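Local structure of EIAV protease (Equine infectious anemia virus, 1FMB) at residues I15-L20 / R40-G45; L33-Y38 / V82-V87; T65-K70 / T78-A83; R74-R79 / L95-A100. The protein acts as an aspartic protease, a homodimer that, as in other retroviruses, probably cuts the viral polyproteins into their mature parts. The protein carries 1 engineered substitution. One frame throughout, in Å; residues are numbered along the deposited sequence.

Interaction 1 of 4, residues I15-L20 / R40-G45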
loop_
_atom_site.group_PDB
_atom_site.type_symbol
_atom_site.label_atom_id
_atom_site.label_comp_id
_atom_site.label_asym_id
_atom_site.label_seq_id
_atom_site.Cartn_x
_atom_site.Cartn_y
_atom_site.Cartn_z
ATOM N N ILE A 15 3.689 0.840 20.073
ATOM C CA ILE A 15 4.093 -0.530 19.853
ATOM C C ILE A 15 5.041 -0.818 21.018
ATOM O O ILE A 15 6.036 -0.066 21.195
ATOM C CB ILE A 15 4.809 -0.654 18.492
ATOM C CG1 ILE A 15 3.760 -0.247 17.459
ATOM C CG2 ILE A 15 5.325 -2.104 18.379
ATOM C CD1 ILE A 15 4.102 -0.136 15.976
ATOM N N ASN A 16 4.815 -1.817 21.815
ATOM C CA ASN A 16 5.667 -2.147 22.974
ATOM C C ASN A 16 5.967 -0.850 23.739
ATOM O O ASN A 16 7.098 -0.450 24.018
ATOM C CB ASN A 16 6.998 -2.811 22.598
ATOM C CG ASN A 16 6.788 -4.225 22.067
ATOM O OD1 ASN A 16 5.625 -4.649 21.970
ATOM N ND2 ASN A 16 7.848 -4.978 21.766
ATOM N N ASP A 17 4.908 -0.119 24.055
ATOM C CA ASP A 17 4.977 1.131 24.801
ATOM C C ASP A 17 5.725 2.312 24.227
ATOM O O ASP A 17 6.154 3.218 24.933
ATOM C CB ASP A 17 5.856 0.930 26.063
ATOM C CG ASP A 17 4.949 0.479 27.183
ATOM O OD1 ASP A 17 3.899 -0.096 26.844
ATOM O OD2 ASP A 17 5.357 0.747 28.335
ATOM N N THR A 18 5.941 2.345 22.940
ATOM C CA THR A 18 6.710 3.395 22.301
ATOM C C THR A 18 5.830 3.994 21.219
ATOM O O THR A 18 5.374 3.219 20.370
ATOM C CB THR A 18 7.818 2.622 21.536
ATOM O OG1 THR A 18 8.455 1.695 22.469
ATOM C CG2 THR A 18 8.844 3.522 20.939
ATOM N N PRO A 19 5.586 5.279 21.288
ATOM C CA PRO A 19 4.761 5.974 20.283
ATOM C C PRO A 19 5.503 6.012 18.947
ATOM O O PRO A 19 6.678 6.454 18.856
ATOM C CB PRO A 19 4.403 7.293 20.957
ATOM C CG PRO A 19 5.559 7.538 21.893
ATOM C CD PRO A 19 6.083 6.187 22.320
ATOM N N LEU A 20 4.842 5.464 17.887
ATOM C CA LEU A 20 5.532 5.489 16.568
ATOM C C LEU A 20 4.538 5.973 15.510
ATOM O O LEU A 20 3.388 5.561 15.609
ATOM C CB LEU A 20 5.868 4.040 16.129
ATOM C CG LEU A 20 7.018 3.354 16.910
ATOM C CD1 LEU A 20 7.305 1.940 16.397
ATOM C CD2 LEU A 20 8.271 4.171 16.715
ATOM N N ARG A 40 14.581 1.165 18.624
ATOM C CA ARG A 40 14.138 2.222 19.513
ATOM C C ARG A 40 13.016 1.770 20.442
ATOM O O ARG A 40 12.632 2.565 21.300
ATOM C CB ARG A 40 13.504 3.342 18.660
ATOM C CG ARG A 40 14.358 4.525 18.259
ATOM C CD ARG A 40 13.680 5.324 17.144
ATOM N NE ARG A 40 12.420 5.959 17.505
ATOM C CZ ARG A 40 11.753 6.807 16.728
ATOM N NH1 ARG A 40 12.201 7.198 15.532
ATOM N NH2 ARG A 40 10.611 7.349 17.120
ATOM N N LEU A 41 12.457 0.558 20.292
ATOM C CA LEU A 41 11.378 0.130 21.159
ATOM C C LEU A 41 11.852 0.085 22.608
ATOM O O LEU A 41 12.973 -0.340 22.897
ATOM C CB LEU A 41 10.874 -1.253 20.719
ATOM C CG LEU A 41 10.251 -1.353 19.320
ATOM C CD1 LEU A 41 9.782 -2.784 19.128
ATOM C CD2 LEU A 41 9.046 -0.433 19.037
ATOM N N LYS A 42 10.991 0.428 23.551
ATOM C CA LYS A 42 11.351 0.405 24.996
ATOM C C LYS A 42 11.553 -1.036 25.409
ATOM O O LYS A 42 12.469 -1.303 26.200
ATOM C CB LYS A 42 10.181 1.073 25.767
ATOM C CG LYS A 42 10.078 2.466 25.144
ATOM C CD LYS A 42 9.459 3.600 25.928
ATOM C CE LYS A 42 9.706 3.537 27.431
ATOM N NZ LYS A 42 9.170 2.276 28.036
ATOM N N TYR A 43 10.795 -1.978 24.831
ATOM C CA TYR A 43 10.960 -3.373 25.165
ATOM C C TYR A 43 10.948 -4.157 23.841
ATOM O O TYR A 43 10.172 -3.665 23.036
ATOM C CB TYR A 43 9.777 -3.949 25.957
ATOM C CG TYR A 43 9.503 -3.184 27.225
ATOM C CD1 TYR A 43 10.428 -3.358 28.276
ATOM C CD2 TYR A 43 8.415 -2.356 27.413
ATOM C CE1 TYR A 43 10.291 -2.723 29.498
ATOM C CE2 TYR A 43 8.268 -1.723 28.647
ATOM C CZ TYR A 43 9.190 -1.905 29.665
ATOM O OH TYR A 43 9.004 -1.253 30.861
ATOM N N ARG A 44 11.702 -5.219 23.761
ATOM C CA ARG A 44 11.713 -6.047 22.546
ATOM C C ARG A 44 11.637 -7.511 22.953
ATOM O O ARG A 44 12.259 -7.872 23.954
ATOM C CB ARG A 44 13.082 -5.894 21.843
ATOM C CG ARG A 44 13.110 -4.762 20.850
ATOM C CD ARG A 44 14.550 -4.481 20.411
ATOM N NE ARG A 44 15.307 -4.153 21.616
ATOM C CZ ARG A 44 15.211 -2.931 22.139
ATOM N NH1 ARG A 44 14.692 -1.993 21.340
ATOM N NH2 ARG A 44 15.710 -2.732 23.358
ATOM N N GLY A 45 10.936 -8.361 22.205
ATOM C CA GLY A 45 10.871 -9.792 22.501
ATOM C C GLY A 45 11.938 -10.414 21.542
ATOM O O GLY A 45 12.663 -9.666 20.904
HETATM O O HOH W 1 9.619 -7.237 20.149
HETATM O O HOH W 2 9.147 7.263 19.881
#
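Leu-41, Asn-16 and Thr-18 bury the largest areas in this contact, in which the type I' turn of a beta hairpin (Ile-15 to Thr-18, joining strands 10-15 and 18-24) packs against the loop that follows helix 35-40 in the retroviral protease fold. Leu-41 supplies the apolar part. Its CD2 sits 4.0 Å from Leu-20 CD1, the two side chains crossing at about a right angle, and also meets CG2 of Ile-15, while CD1 lies against the amide of Asn-16. That amide reaches over to the loop backbone: Asn-16 ND2 donates to Tyr-43 O at 3.0 Å, arriving well above the carbonyl plane, and OD1 accepts from the backbone N of Thr-68 on strand 58-71. Thr-18 OG1 is anti to the carbonyl carbon, beside the backbone N (chi1 -51°). The hydroxyl donates to Asn-16 O within the turn and accepts from the loop, so one oxygen ties the two together. The Lys-42 side chain slides past that of Thr-18 in the opposite direction, and its NZ stays 4.1 Å from Asp-17 OD2, too far for a salt bridge. The bond from Lys-42 N to Thr-18 OG1 measures 3.0 Å and is nearly straight, at 164°.

Interaction 2 of 4, residues L33-Y38 / V82-V87. With HYB ([2-(2-methyl-propane-2-sulfonylmethyl)-3-naphthalen-1-yl-propionyl-valinyl]-phenylalaninol), chain B.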
loop_
_atom_site.group_PDB
_atom_site.type_symbol
_atom_site.label_atom_id
_atom_site.label_comp_id
_atom_site.label_asym_id
_atom_site.label_seq_id
_atom_site.Cartn_x
_atom_site.Cartn_y
_atom_site.Cartn_z
ATOM N N LEU A 33 7.799 -3.516 10.711
ATOM C CA LEU A 33 8.469 -2.449 11.499
ATOM C C LEU A 33 9.836 -2.276 10.814
ATOM O O LEU A 33 10.545 -3.254 10.459
ATOM C CB LEU A 33 8.587 -3.187 12.813
ATOM C CG LEU A 33 8.993 -2.589 14.134
ATOM C CD1 LEU A 33 8.064 -1.399 14.422
ATOM C CD2 LEU A 33 8.906 -3.703 15.174
ATOM N N THR A 34 10.205 -0.995 10.719
ATOM C CA THR A 34 11.554 -0.720 10.171
ATOM C C THR A 34 12.553 -1.137 11.250
ATOM O O THR A 34 12.306 -1.185 12.461
ATOM C CB THR A 34 11.788 0.739 9.797
ATOM O OG1 THR A 34 11.829 1.597 10.984
ATOM C CG2 THR A 34 10.749 1.393 8.920
ATOM N N THR A 35 13.761 -1.546 10.874
ATOM C CA THR A 35 14.772 -1.920 11.866
ATOM C C THR A 35 15.134 -0.766 12.834
ATOM O O THR A 35 15.418 -1.101 14.006
ATOM C CB THR A 35 16.046 -2.254 11.065
ATOM O OG1 THR A 35 15.722 -3.291 10.121
ATOM C CG2 THR A 35 17.155 -2.677 12.022
ATOM N N ALA A 36 15.138 0.475 12.386
ATOM C CA ALA A 36 15.460 1.672 13.161
ATOM C C ALA A 36 14.374 1.772 14.241
ATOM O O ALA A 36 14.743 2.012 15.387
ATOM C CB ALA A 36 15.445 2.979 12.394
ATOM N N HIS A 37 13.095 1.506 13.919
ATOM C CA HIS A 37 12.046 1.531 14.934
ATOM C C HIS A 37 12.186 0.387 15.938
ATOM O O HIS A 37 11.998 0.625 17.136
ATOM C CB HIS A 37 10.648 1.515 14.300
ATOM C CG HIS A 37 10.269 2.866 13.797
ATOM N ND1 HIS A 37 9.121 3.106 13.061
ATOM C CD2 HIS A 37 10.939 4.049 13.805
ATOM C CE1 HIS A 37 9.027 4.384 12.774
ATOM N NE2 HIS A 37 10.126 5.000 13.206
ATOM N N TYR A 38 12.546 -0.827 15.517
ATOM C CA TYR A 38 12.722 -2.007 16.355
ATOM C C TYR A 38 13.813 -1.695 17.381
ATOM O O TYR A 38 13.686 -1.938 18.595
ATOM C CB TYR A 38 12.989 -3.220 15.456
ATOM C CG TYR A 38 13.455 -4.401 16.273
ATOM C CD1 TYR A 38 12.522 -5.248 16.845
ATOM C CD2 TYR A 38 14.826 -4.656 16.411
ATOM C CE1 TYR A 38 12.957 -6.294 17.644
ATOM C CE2 TYR A 38 15.247 -5.713 17.196
ATOM C CZ TYR A 38 14.315 -6.530 17.780
ATOM O OH TYR A 38 14.664 -7.598 18.576
ATOM N N VAL A 82 10.234 -7.407 10.741
ATOM C CA VAL A 82 11.201 -6.297 10.876
ATOM C C VAL A 82 12.067 -6.273 9.598
ATOM O O VAL A 82 12.564 -7.326 9.144
ATOM C CB VAL A 82 12.082 -6.451 12.120
ATOM C CG1 VAL A 82 12.994 -5.247 12.173
ATOM C CG2 VAL A 82 11.218 -6.616 13.374
ATOM N N ALA A 83 12.227 -5.139 8.931
ATOM C CA ALA A 83 13.036 -5.103 7.692
ATOM C C ALA A 83 13.619 -3.749 7.428
ATOM O O ALA A 83 13.141 -2.731 7.986
ATOM C CB ALA A 83 12.151 -5.588 6.513
ATOM N N ASP A 84 14.752 -3.671 6.634
ATOM C CA ASP A 84 15.276 -2.318 6.429
ATOM C C ASP A 84 14.483 -1.578 5.353
ATOM O O ASP A 84 14.964 -1.466 4.214
ATOM C CB ASP A 84 16.712 -2.405 5.880
ATOM C CG ASP A 84 17.658 -2.745 7.020
ATOM O OD1 ASP A 84 17.458 -2.250 8.141
ATOM O OD2 ASP A 84 18.629 -3.498 6.787
ATOM N N ILE A 85 13.297 -1.113 5.675
ATOM C CA ILE A 85 12.436 -0.381 4.769
ATOM C C ILE A 85 12.319 1.044 5.309
ATOM O O ILE A 85 12.667 1.273 6.452
ATOM C CB ILE A 85 11.094 -1.072 4.522
ATOM C CG1 ILE A 85 10.258 -1.263 5.795
ATOM C CG2 ILE A 85 11.408 -2.450 3.934
ATOM C CD1 ILE A 85 8.771 -1.502 5.495
ATOM N N PRO A 86 11.849 2.001 4.506
ATOM C CA PRO A 86 11.832 3.396 4.901
ATOM C C PRO A 86 10.770 3.771 5.900
ATOM O O PRO A 86 10.910 4.846 6.469
ATOM C CB PRO A 86 11.458 4.098 3.562
ATOM C CG PRO A 86 11.897 3.092 2.566
ATOM C CD PRO A 86 11.497 1.755 3.112
ATOM N N VAL A 87 9.715 2.937 6.055
ATOM C CA VAL A 87 8.684 3.437 7.007
ATOM C C VAL A 87 8.009 2.266 7.695
ATOM O O VAL A 87 8.103 1.164 7.131
ATOM C CB VAL A 87 7.675 4.232 6.141
ATOM C CG1 VAL A 87 7.038 3.355 5.064
ATOM C CG2 VAL A 87 6.553 4.891 6.921
HETATM S S1 HYB B . 7.406 7.004 -4.819
HETATM O O2 HYB B . 8.810 6.819 -4.577
HETATM O O3 HYB B . 6.734 6.079 -5.672
HETATM C C4 HYB B . 10.392 6.559 0.946
HETATM C C5 HYB B . 10.378 6.086 -0.331
HETATM C C6 HYB B . 9.116 5.838 -1.004
HETATM C C7 HYB B . 7.949 6.079 -0.368
HETATM C C8 HYB B . 7.928 6.588 1.041
HETATM C C9 HYB B . 9.168 6.821 1.651
HETATM C C10 HYB B . 9.218 7.330 2.993
HETATM C C11 HYB B . 8.052 7.568 3.671
HETATM C C12 HYB B . 6.793 7.322 3.056
HETATM C C13 HYB B . 6.744 6.838 1.746
HETATM O O14 HYB B . 2.736 1.039 0.655
HETATM C C15 HYB B . 3.403 -0.163 0.121
HETATM N N16 HYB B . 4.580 1.352 -1.370
HETATM C C17 HYB B . 4.805 0.329 -0.334
HETATM C C18 HYB B . 5.587 0.992 0.825
HETATM C C19 HYB B . 7.066 1.278 0.674
HETATM C C20 HYB B . 7.574 2.522 0.281
HETATM C C21 HYB B . 8.946 2.792 0.201
HETATM C C22 HYB B . 9.852 1.773 0.519
HETATM C C23 HYB B . 9.373 0.533 0.937
HETATM C C24 HYB B . 8.000 0.284 1.012
HETATM N N25 HYB B . 5.739 3.522 -3.175
HETATM C C26 HYB B . 4.721 2.502 -3.543
HETATM C C27 HYB B . 5.112 1.267 -2.645
HETATM O O28 HYB B . 5.750 0.296 -3.018
HETATM C C29 HYB B . 4.679 2.164 -5.053
HETATM C C30 HYB B . 3.877 0.879 -5.316
HETATM C C31 HYB B . 4.081 3.399 -5.767
HETATM C C32 HYB B . 5.454 4.830 -2.925
HETATM O O33 HYB B . 4.305 5.288 -2.950
HETATM C C34 HYB B . 6.658 5.700 -2.510
HETATM C C35 HYB B . 6.554 5.828 -0.968
HETATM C C36 HYB B . 6.657 7.102 -3.201
HETATM C C37 HYB B . 5.676 8.907 -5.938
HETATM C C38 HYB B . 7.164 8.665 -5.578
HETATM C C39 HYB B . 7.949 8.622 -6.911
HETATM C C40 HYB B . 7.727 9.764 -4.643
#
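Leu-33 and Val-82 face each other as a parallel bridge, and backbone hydrogen bonds stitch their strands together. Ala-83 N donates to Leu-33 O at 3.0 Å, nearly along the C=O axis. One step on, Thr-35 N donates to Ala-83 O at 3.2 Å from well above the carbonyl plane, just where the chain leaves strand 32-34 for helix 35-40. Two CA-H...O contacts, Val-82 CA to Leu-33 O and Thr-34 CA to Ala-83 O, fill in between.

Side-chain polar bonds fix the helix start. Thr-35 OG1 gives its proton to Asp-84 OD1 at 2.8 Å, meeting the carboxylate from above its plane. Thr-34 is the N-cap: OG1, held between the backbone N and the carbonyl carbon (chi1 68°), accepts from His-37 N and also lies over one face of the His-37 ring, toward its rim.

The apolar contacts centre on Val-82. CG2 lies 4.1 Å from Leu-33 CD2, these two side chains running side by side, and CG1 meets Tyr-38 CB at 3.9 Å.

Farther along, Thr-34 CB packs 3.5 Å from Ile-85 O. Next in the chain, Pro-86 CG and CD come up against the C22 side of the inhibitor's phenyl ring, and CB approaches a naphthyl group, consistent with a loop bordering the substrate cleft of a retroviral aspartic protease.

Interaction 3 of 4, residues T65-K70 / T78-A83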
loop_
_atom_site.group_PDB
_atom_site.type_symbol
_atom_site.label_atom_id
_atom_site.label_comp_id
_atom_site.label_asym_id
_atom_site.label_seq_id
_atom_site.Cartn_x
_atom_site.Cartn_y
_atom_site.Cartn_z
ATOM N N THR A 65 8.973 -10.619 15.136
ATOM C CA THR A 65 9.171 -10.321 16.582
ATOM C C THR A 65 7.837 -10.080 17.242
ATOM O O THR A 65 6.945 -9.513 16.603
ATOM C CB THR A 65 10.117 -9.120 16.708
ATOM O OG1 THR A 65 10.607 -8.998 18.058
ATOM C CG2 THR A 65 9.551 -7.737 16.329
ATOM N N PRO A 66 7.604 -10.488 18.482
ATOM C CA PRO A 66 6.331 -10.336 19.184
ATOM C C PRO A 66 6.171 -8.906 19.658
ATOM O O PRO A 66 7.110 -8.203 20.093
ATOM C CB PRO A 66 6.335 -11.389 20.330
ATOM C CG PRO A 66 7.773 -11.781 20.480
ATOM C CD PRO A 66 8.562 -11.205 19.335
ATOM N N VAL A 67 4.948 -8.371 19.450
ATOM C CA VAL A 67 4.697 -7.004 19.832
ATOM C C VAL A 67 3.278 -6.909 20.425
ATOM O O VAL A 67 2.446 -7.777 20.299
ATOM C CB VAL A 67 4.743 -5.928 18.700
ATOM C CG1 VAL A 67 6.102 -5.765 17.992
ATOM C CG2 VAL A 67 3.667 -6.191 17.635
ATOM N N THR A 68 3.063 -5.885 21.217
ATOM C CA THR A 68 1.792 -5.480 21.778
ATOM C C THR A 68 1.538 -4.079 21.174
ATOM O O THR A 68 2.280 -3.082 21.270
ATOM C CB THR A 68 1.815 -5.280 23.305
ATOM O OG1 THR A 68 1.966 -6.628 23.762
ATOM C CG2 THR A 68 0.398 -4.860 23.669
ATOM N N ILE A 69 0.381 -3.957 20.505
ATOM C CA ILE A 69 0.026 -2.676 19.895
ATOM C C ILE A 69 -1.198 -2.106 20.629
ATOM O O ILE A 69 -2.097 -2.893 20.843
ATOM C CB ILE A 69 -0.343 -2.811 18.403
ATOM C CG1 ILE A 69 0.937 -3.246 17.658
ATOM C CG2 ILE A 69 -0.860 -1.531 17.765
ATOM C CD1 ILE A 69 0.675 -3.562 16.210
ATOM N N LYS A 70 -1.142 -0.831 20.967
ATOM C CA LYS A 70 -2.280 -0.214 21.633
ATOM C C LYS A 70 -2.717 0.988 20.792
ATOM O O LYS A 70 -2.010 1.880 20.327
ATOM C CB LYS A 70 -1.921 0.016 23.096
ATOM N N THR A 78 0.555 -9.506 18.798
ATOM C CA THR A 78 0.772 -10.268 17.575
ATOM C C THR A 78 2.247 -10.266 17.212
ATOM O O THR A 78 3.064 -9.933 18.076
ATOM C CB THR A 78 -0.100 -9.608 16.487
ATOM O OG1 THR A 78 -0.023 -10.439 15.324
ATOM C CG2 THR A 78 0.335 -8.179 16.216
ATOM N N ARG A 79 2.617 -10.731 16.025
ATOM C CA ARG A 79 3.979 -10.719 15.585
ATOM C C ARG A 79 4.052 -9.711 14.431
ATOM O O ARG A 79 3.069 -9.574 13.679
ATOM C CB ARG A 79 4.516 -12.040 15.075
ATOM C CG ARG A 79 4.994 -12.864 16.268
ATOM C CD ARG A 79 6.344 -13.461 15.931
ATOM N NE ARG A 79 6.474 -14.801 16.486
ATOM C CZ ARG A 79 6.929 -15.806 15.729
ATOM N NH1 ARG A 79 7.264 -15.672 14.449
ATOM N NH2 ARG A 79 7.025 -17.007 16.293
ATOM N N MET A 80 5.150 -8.983 14.291
ATOM C CA MET A 80 5.310 -8.043 13.211
ATOM C C MET A 80 6.646 -8.411 12.541
ATOM O O MET A 80 7.548 -8.859 13.254
ATOM C CB MET A 80 5.533 -6.609 13.700
ATOM C CG MET A 80 4.217 -5.855 13.761
ATOM S SD MET A 80 4.421 -4.147 14.272
ATOM C CE MET A 80 4.568 -3.143 12.782
ATOM N N LEU A 81 6.730 -8.233 11.235
ATOM C CA LEU A 81 8.027 -8.490 10.600
ATOM C C LEU A 81 8.917 -7.277 10.816
ATOM O O LEU A 81 8.436 -6.150 11.138
ATOM C CB LEU A 81 7.841 -8.643 9.078
ATOM C CG LEU A 81 6.858 -9.768 8.706
ATOM C CD1 LEU A 81 6.748 -9.892 7.194
ATOM C CD2 LEU A 81 7.338 -11.075 9.323
ATOM N N VAL A 82 10.234 -7.407 10.741
ATOM C CA VAL A 82 11.201 -6.297 10.876
ATOM C C VAL A 82 12.067 -6.273 9.598
ATOM O O VAL A 82 12.564 -7.326 9.144
ATOM C CB VAL A 82 12.082 -6.451 12.120
ATOM C CG1 VAL A 82 12.994 -5.247 12.173
ATOM C CG2 VAL A 82 11.218 -6.616 13.374
ATOM N N ALA A 83 12.227 -5.139 8.931
ATOM C CA ALA A 83 13.036 -5.103 7.692
ATOM C C ALA A 83 13.619 -3.749 7.428
ATOM O O ALA A 83 13.141 -2.731 7.986
ATOM C CB ALA A 83 12.151 -5.588 6.513
#
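Thr-65 and Val-67 pair with Met-80 and Thr-78 in the antiparallel beta hairpin formed by strands 58-71 and 74-83. Four backbone bonds make up the first shell, two for each hydrogen-bonded pair: Thr-65 N to Met-80 O (2.9 Å) and its return, then Val-67 N to Thr-78 O (2.8 Å) and its return. Between them Pro-66 and Arg-79 form the non-hydrogen-bonded pair, their CA atoms 4.3 Å apart. The short segments make 119° between their N-to-C directions, far from antiparallel, so the two strands twist strongly across each other here.

Side chains of the two hydrogen-bonded pairs share one face. Val-67 CG2 lies 3.9 Å from Met-80 CG and also touches SD, the side chains crossing at about a right angle; Ile-69 CD1 comes up to the sulfur from farther along the strand. On the other face the aliphatic part of Arg-79 lies over the backbone of Thr-65 and Pro-66, while its guanidinium makes a cation-pi contact with Tyr-48.

Outward from this, Thr-65 OG1, anti to its backbone N (chi1 -166°), hydrogen-bonds to Arg-46 O. That rotamer leaves the methyl facing strand 74-83, where Thr-65 CG2 meets Val-82 CG2 at 3.6 Å.

Interaction 4 of 4, residues R74-R79 / L95-A100; sequences RHIKTR and LQDLGA
The C-terminal end of helix 92-97 rests on the start of strand 74-83, where Arg-74 and Ile-76 meet Asp-97 and Leu-98. Ile-76 makes the apolar part: CD1 packs 3.7 Å from Leu-98 CD2 and 4.0 Å from Asp-97 CB. Leu-98 CD2 lies just as close to Arg-74 CD, so the leucine methyl touches both strand side chains. Arg-74 then carries its guanidinium across the helix end: Leu-98 O lies 3.5 Å from the guanidinium plane, over its centre, and accepts a hydrogen bond from Lys-72 NZ. Arg-74 NE makes a weak bond to Asp-97 O at 3.3 Å; the same two atoms are also bridged by a water, which accepts from NE at 2.9 Å and donates to the carbonyl. Leu-98 also packs on Leu-104 of the second subunit, so the contact borders the dimer interface. Gly-99 is the first residue to leave helical backbone angles; its positive phi (85°) and the bonds back into the last turn make a Schellman motif.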
loop_
_atom_site.group_PDB
_atom_site.type_symbol
_atom_site.label_atom_id
_atom_site.label_comp_id
_atom_site.label_asym_id
_atom_site.label_seq_id
_atom_site.Cartn_x
_atom_site.Cartn_y
_atom_site.Cartn_z
ATOM N N ARG A 74 -7.703 -0.543 21.916
ATOM C CA ARG A 74 -7.560 -1.971 21.730
ATOM C C ARG A 74 -6.155 -2.368 22.185
ATOM O O ARG A 74 -5.230 -1.566 22.321
ATOM C CB ARG A 74 -7.735 -2.451 20.296
ATOM C CG ARG A 74 -9.205 -2.404 19.864
ATOM C CD ARG A 74 -9.274 -1.942 18.415
ATOM N NE ARG A 74 -10.212 -2.818 17.707
ATOM C CZ ARG A 74 -11.432 -2.403 17.402
ATOM N NH1 ARG A 74 -11.685 -1.115 17.554
ATOM N NH2 ARG A 74 -12.302 -3.266 16.903
ATOM N N HIS A 75 -6.019 -3.652 22.466
ATOM C CA HIS A 75 -4.718 -4.166 22.923
ATOM C C HIS A 75 -4.413 -5.346 22.014
ATOM O O HIS A 75 -5.056 -6.378 22.253
ATOM C CB HIS A 75 -4.938 -4.665 24.353
ATOM C CG HIS A 75 -3.629 -4.756 25.055
ATOM N ND1 HIS A 75 -3.164 -3.702 25.814
ATOM C CD2 HIS A 75 -2.708 -5.746 25.112
ATOM C CE1 HIS A 75 -1.986 -4.048 26.320
ATOM N NE2 HIS A 75 -1.692 -5.278 25.918
ATOM N N ILE A 76 -3.577 -5.201 20.990
ATOM C CA ILE A 76 -3.369 -6.350 20.109
ATOM C C ILE A 76 -2.001 -6.973 20.357
ATOM O O ILE A 76 -1.018 -6.245 20.431
ATOM C CB ILE A 76 -3.506 -5.831 18.676
ATOM C CG1 ILE A 76 -5.003 -5.612 18.405
ATOM C CG2 ILE A 76 -2.945 -6.776 17.639
ATOM C CD1 ILE A 76 -5.181 -4.321 17.642
ATOM N N LYS A 77 -2.003 -8.284 20.507
ATOM C CA LYS A 77 -0.740 -8.977 20.790
ATOM C C LYS A 77 -0.512 -9.796 19.521
ATOM O O LYS A 77 -1.348 -10.644 19.155
ATOM C CB LYS A 77 -0.952 -9.967 21.916
ATOM C CG LYS A 77 -0.142 -9.926 23.172
ATOM C CD LYS A 77 -0.997 -9.113 24.151
ATOM C CE LYS A 77 -0.530 -9.244 25.593
ATOM N NZ LYS A 77 0.858 -8.740 25.839
ATOM N N THR A 78 0.555 -9.506 18.798
ATOM C CA THR A 78 0.772 -10.268 17.575
ATOM C C THR A 78 2.247 -10.266 17.212
ATOM O O THR A 78 3.064 -9.933 18.076
ATOM C CB THR A 78 -0.100 -9.608 16.487
ATOM O OG1 THR A 78 -0.023 -10.439 15.324
ATOM C CG2 THR A 78 0.335 -8.179 16.216
ATOM N N ARG A 79 2.617 -10.731 16.025
ATOM C CA ARG A 79 3.979 -10.719 15.585
ATOM C C ARG A 79 4.052 -9.711 14.431
ATOM O O ARG A 79 3.069 -9.574 13.679
ATOM C CB ARG A 79 4.516 -12.040 15.075
ATOM C CG ARG A 79 4.994 -12.864 16.268
ATOM C CD ARG A 79 6.344 -13.461 15.931
ATOM N NE ARG A 79 6.474 -14.801 16.486
ATOM C CZ ARG A 79 6.929 -15.806 15.729
ATOM N NH1 ARG A 79 7.264 -15.672 14.449
ATOM N NH2 ARG A 79 7.025 -17.007 16.293
ATOM N N LEU A 95 -4.765 -3.935 10.346
ATOM C CA LEU A 95 -5.896 -3.086 10.026
ATOM C C LEU A 95 -7.233 -3.800 10.289
ATOM O O LEU A 95 -8.188 -3.171 10.725
ATOM C CB LEU A 95 -5.802 -2.667 8.555
ATOM C CG LEU A 95 -4.738 -1.616 8.254
ATOM C CD1 LEU A 95 -4.752 -1.232 6.781
ATOM C CD2 LEU A 95 -4.797 -0.364 9.124
ATOM N N GLN A 96 -7.344 -5.086 9.970
ATOM C CA GLN A 96 -8.534 -5.907 10.172
ATOM C C GLN A 96 -8.810 -5.985 11.671
ATOM O O GLN A 96 -9.948 -5.795 12.166
ATOM C CB GLN A 96 -8.337 -7.299 9.570
ATOM C CG GLN A 96 -9.556 -8.198 9.637
ATOM C CD GLN A 96 -9.353 -9.582 9.035
ATOM O OE1 GLN A 96 -8.322 -9.853 8.427
ATOM N NE2 GLN A 96 -10.326 -10.473 9.212
ATOM N N ASP A 97 -7.752 -6.201 12.432
ATOM C CA ASP A 97 -7.854 -6.257 13.895
ATOM C C ASP A 97 -8.409 -4.941 14.450
ATOM O O ASP A 97 -9.243 -4.957 15.350
ATOM C CB ASP A 97 -6.503 -6.477 14.594
ATOM C CG ASP A 97 -6.058 -7.919 14.413
ATOM O OD1 ASP A 97 -6.981 -8.751 14.280
ATOM O OD2 ASP A 97 -4.850 -8.239 14.365
ATOM N N LEU A 98 -7.963 -3.791 13.977
ATOM C CA LEU A 98 -8.395 -2.508 14.416
ATOM C C LEU A 98 -9.773 -2.149 13.837
ATOM O O LEU A 98 -10.278 -1.100 14.275
ATOM C CB LEU A 98 -7.469 -1.317 14.075
ATOM C CG LEU A 98 -6.118 -1.397 14.806
ATOM C CD1 LEU A 98 -5.104 -0.414 14.248
ATOM C CD2 LEU A 98 -6.312 -1.118 16.292
ATOM N N GLY A 99 -10.373 -2.881 12.927
ATOM C CA GLY A 99 -11.674 -2.466 12.418
ATOM C C GLY A 99 -11.553 -1.469 11.292
ATOM O O GLY A 99 -12.548 -0.836 10.971
ATOM N N ALA A 100 -10.407 -1.254 10.638
ATOM C CA ALA A 100 -10.286 -0.269 9.568
ATOM C C ALA A 100 -11.031 -0.750 8.326
ATOM O O ALA A 100 -11.216 -1.937 8.146
ATOM C CB ALA A 100 -8.830 -0.113 9.096
HETATM O O HOH W 3 -9.367 -5.588 17.840
#

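From the N terminus, interaction 1 comes first, closing the stretch from the hairpin turn at 15-18 through helix 35-40 to the loop behind it. Interaction 2 starts inside that span, at 33-38, and closes only at 82-87, so the two cross. Interaction 3 opens inside that span as a short hairpin closure and ends on the same stretch, sharing Val-82 and Ala-83. Interaction 4 leaves from the other end of strand 74-83, shares Thr-78 and Arg-79 with interaction 3, and crosses interaction 2 on its way to helix 92-97. Strand 74-83 thereby joins the hairpin, the cleft side and the C-terminal helix, while Asn-16 binds interaction 1 to strand 58-71 through Thr-68.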